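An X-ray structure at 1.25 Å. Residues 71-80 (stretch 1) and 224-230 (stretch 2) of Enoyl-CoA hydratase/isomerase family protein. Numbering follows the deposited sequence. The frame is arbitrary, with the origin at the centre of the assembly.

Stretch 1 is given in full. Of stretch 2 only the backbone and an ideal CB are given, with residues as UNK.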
# COMPACT_ATOMS: atom_id res chain seq x y z
N GLU A 71 -5.23 -36.01 -0.29
CA GLU A 71 -6.02 -36.24 -1.49
C GLU A 71 -5.74 -35.11 -2.46
O GLU A 71 -5.52 -33.96 -2.06
CB GLU A 71 -7.51 -36.32 -1.15
CG GLU A 71 -7.88 -37.54 -0.31
CD GLU A 71 -9.33 -37.52 0.15
OE1 GLU A 71 -10.06 -36.55 -0.17
OE2 GLU A 71 -9.74 -38.48 0.84
N VAL A 72 -5.75 -35.42 -3.75
CA VAL A 72 -5.30 -34.45 -4.74
C VAL A 72 -6.46 -33.70 -5.38
O VAL A 72 -6.64 -32.50 -5.14
CB VAL A 72 -4.43 -35.12 -5.82
CG1 VAL A 72 -4.09 -34.13 -6.92
CG2 VAL A 72 -3.16 -35.69 -5.20
N GLN A 73 -7.26 -34.39 -6.18
CA GLN A 73 -8.36 -33.73 -6.89
C GLN A 73 -9.39 -33.09 -5.95
O GLN A 73 -9.86 -31.99 -6.23
CB GLN A 73 -9.03 -34.68 -7.89
CG GLN A 73 -9.86 -33.95 -8.94
CD GLN A 73 -9.03 -32.97 -9.76
OE1 GLN A 73 -7.92 -33.29 -10.19
NE2 GLN A 73 -9.57 -31.78 -9.98
N PRO A 74 -9.74 -33.78 -4.84
CA PRO A 74 -10.66 -33.12 -3.91
C PRO A 74 -10.13 -31.79 -3.38
O PRO A 74 -10.91 -30.84 -3.22
CB PRO A 74 -10.79 -34.14 -2.78
CG PRO A 74 -10.55 -35.46 -3.45
CD PRO A 74 -9.47 -35.18 -4.47
N ALA A 75 -8.83 -31.71 -3.12
CA ALA A 75 -8.23 -30.47 -2.64
C ALA A 75 -8.20 -29.43 -3.75
O ALA A 75 -8.51 -28.26 -3.53
CB ALA A 75 -6.83 -30.72 -2.11
N ILE A 76 -7.81 -29.85 -4.96
CA ILE A 76 -7.81 -28.96 -6.12
C ILE A 76 -9.20 -28.36 -6.33
O ILE A 76 -9.36 -27.15 -6.50
CB ILE A 76 -7.38 -29.70 -7.40
CG1 ILE A 76 -5.89 -30.03 -7.35
CG2 ILE A 76 -7.70 -28.88 -8.63
CD1 ILE A 76 -5.42 -30.95 -8.48
N ASP A 77 -10.21 -29.22 -6.32
CA ASP A 77 -11.58 -28.76 -6.52
C ASP A 77 -12.04 -27.80 -5.44
O ASP A 77 -12.71 -26.81 -5.73
CB ASP A 77 -12.54 -29.96 -6.59
CG ASP A 77 -12.34 -30.80 -7.83
OD1 ASP A 77 -11.70 -30.32 -8.79
OD2 ASP A 77 -12.83 -31.95 -7.85
N MET A 78 -11.69 -28.08 -4.18
CA MET A 78 -12.08 -27.21 -3.07
C MET A 78 -11.39 -25.85 -3.18
O MET A 78 -12.03 -24.82 -2.99
CB MET A 78 -11.77 -27.86 -1.72
CG MET A 78 -12.11 -26.97 -0.54
SD MET A 78 -11.82 -27.78 1.04
CE MET A 78 -10.05 -28.05 0.94
N LEU A 79 -10.10 -25.85 -3.50
CA LEU A 79 -9.38 -24.60 -3.66
C LEU A 79 -9.90 -23.80 -4.84
O LEU A 79 -10.15 -22.61 -4.72
CB LEU A 79 -7.87 -24.84 -3.79
CG LEU A 79 -7.10 -24.73 -2.46
CD1 LEU A 79 -7.66 -25.68 -1.41
CD2 LEU A 79 -5.62 -24.96 -2.69
N ARG A 80 -10.09 -24.45 -5.98
CA ARG A 80 -10.65 -23.74 -7.13
C ARG A 80 -12.01 -23.13 -6.80
O ARG A 80 -12.28 -21.98 -7.15
CB ARG A 80 -10.77 -24.67 -8.35
CG ARG A 80 -9.46 -24.93 -9.07
CD ARG A 80 -9.61 -26.01 -10.13
NE ARG A 80 -10.62 -25.68 -11.12
CZ ARG A 80 -10.38 -25.00 -12.24
NH1 ARG A 80 -9.14 -24.59 -12.52
NH2 ARG A 80 -11.36 -24.74 -13.09
N UNK A 224 -4.26 -22.16 -12.45
CA UNK A 224 -3.01 -22.79 -12.10
C UNK A 224 -3.02 -23.71 -10.89
O UNK A 224 -1.98 -24.28 -10.54
CB UNK A 224 -1.97 -21.69 -11.87
N UNK A 225 -4.17 -23.89 -10.25
CA UNK A 225 -4.24 -24.68 -9.02
C UNK A 225 -3.74 -26.10 -9.22
O UNK A 225 -2.97 -26.61 -8.41
CB UNK A 225 -5.68 -24.71 -8.50
N UNK A 226 -4.19 -26.76 -10.29
CA UNK A 226 -3.78 -28.14 -10.54
C UNK A 226 -2.27 -28.25 -10.70
O UNK A 226 -1.65 -29.21 -10.23
CB UNK A 226 -4.48 -28.68 -11.79
N UNK A 227 -1.66 -27.26 -11.36
CA UNK A 227 -0.21 -27.25 -11.54
C UNK A 227 0.50 -27.09 -10.20
O UNK A 227 1.59 -27.64 -10.00
CB UNK A 227 0.20 -26.13 -12.49
N UNK A 228 -0.10 -26.33 -9.29
CA UNK A 228 0.45 -26.16 -7.95
C UNK A 228 0.51 -27.49 -7.23
O UNK A 228 1.33 -27.69 -6.33
CB UNK A 228 -0.38 -25.16 -7.14
N UNK A 229 -0.37 -28.41 -7.61
CA UNK A 229 -0.41 -29.74 -7.03
C UNK A 229 0.41 -30.73 -7.85
O UNK A 229 0.30 -31.94 -7.67
CB UNK A 229 -1.86 -30.22 -6.91
N UNK A 230 1.23 -30.20 -8.75
CA UNK A 230 2.12 -31.03 -9.55
C UNK A 230 1.46 -31.66 -10.76
O UNK A 230 2.07 -32.47 -11.45
CB UNK A 230 2.71 -32.14 -8.67

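Stretch 1 enters its helix at Gln-73, and the side chains it brings against the second stretch are mainly hydrocarbon: Val-72, Ala-75, Ile-76, Leu-79 and the aliphatic part of Arg-80. No hydrogen bond joins the two stretches directly, so the choice of residue along stretch 2 rests largely on shape and apolar contact.

At position 224 the CA-to-CB bond points away, and nothing of stretch 1 lies within 5.5 Å of the ideal CB. With phi/psi of -89/1, many residues would be tolerated. The deposited residue is Gly-224, whose O accepts a backbone hydrogen bond from the N of position 228, 3.0 Å away.

Position 225 is different. Its CB points toward stretch 1, with the ideal CB 3.8 Å from Arg-80 CG, 4.6 Å from Ile-76 CG2 and 5.2 Å from Leu-79 CB. These are all carbon atoms, so a polar group would find little reward here, whereas leucine, isoleucine, valine or methionine would each suit. The residue is Ile-225, with chi1 and chi2 both m. Its CG2 lies 3.9 Å from Ile-76 CG2 and 4.2 Å from Leu-79 CB, while its CB packs 3.9 Å from Arg-80 CG. The branch at CB thus places a methyl against two apolar neighbours.

At 226 the bond points sideways, and the ideal CB is 4.1 Å from Ile-76 CD1. The backbones come close, with 6.0 Å between the CA of this position and that of Ile-76. A small residue suits such an approach, although the sideways direction does not exclude a longer one. Ala-226 is found. Ile-76 CD1 sits 3.9 Å from its CA and 4.1 Å from its CB. A water adds a polar link, accepting from Ala-226 N and from Arg-80 NH1, each 3.0 Å from the water O.

Position 227 points away and meets nothing of stretch 1; with helical backbone angles, alanine or a polar residue would serve equally, and Ala-227 is present. Position 228 points sideways and again has no partner in stretch 1, so its side chain is not dictated by this contact. Glu-228 fills it, its carboxylate hydrogen-bonded elsewhere in the structure.

Position 229 faces stretch 1 again. Its ideal CB is 4.0 Å from Ile-76 CD1 and 4.5 Å from Val-72 CG1, and the side chains of Ala-75 and Leu-79 lie farther out from this CB. Leucine would suit the near part, but methionine or an aromatic is needed to reach toward the farther side chains. Phe-229 does so with a broad, flat ring. Ile-76 CG1 lies over one face, 4.0 Å from the ring centroid, in a CH-pi contact; Leu-79 CD2 meets the edge, 4.0 Å from Phe-229 CE2. Ala-75 CB is 3.8 Å from Phe-229 CE1, an apolar contact.

At 230 phi is +82°, which by itself favours glycine, and no part of stretch 1 is near. Gly-230 is the deposited residue.

Stretch 2 (224-230) GIAAEFG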
# COMPACT_ATOMS: atom_id res chain seq x y z
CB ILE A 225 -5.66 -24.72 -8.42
CG1 ILE A 225 -6.04 -23.36 -7.83
CG2 ILE A 225 -5.75 -25.79 -7.34
CD1 ILE A 225 -5.16 -22.94 -6.68
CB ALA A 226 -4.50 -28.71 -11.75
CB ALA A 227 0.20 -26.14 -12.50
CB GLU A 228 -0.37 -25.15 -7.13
CG GLU A 228 -0.15 -23.69 -7.50
CD GLU A 228 -0.51 -22.75 -6.36
OE1 GLU A 228 -0.02 -22.97 -5.23
OE2 GLU A 228 -1.29 -21.79 -6.58
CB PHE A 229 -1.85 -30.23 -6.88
CG PHE A 229 -2.56 -29.69 -5.67
CD1 PHE A 229 -2.70 -30.47 -4.54
CD2 PHE A 229 -3.06 -28.40 -5.67
CE1 PHE A 229 -3.35 -29.97 -3.42
CE2 PHE A 229 -3.71 -27.90 -4.55
CZ PHE A 229 -3.85 -28.69 -3.43
O HOH W 1 -6.44 -25.83 -12.12
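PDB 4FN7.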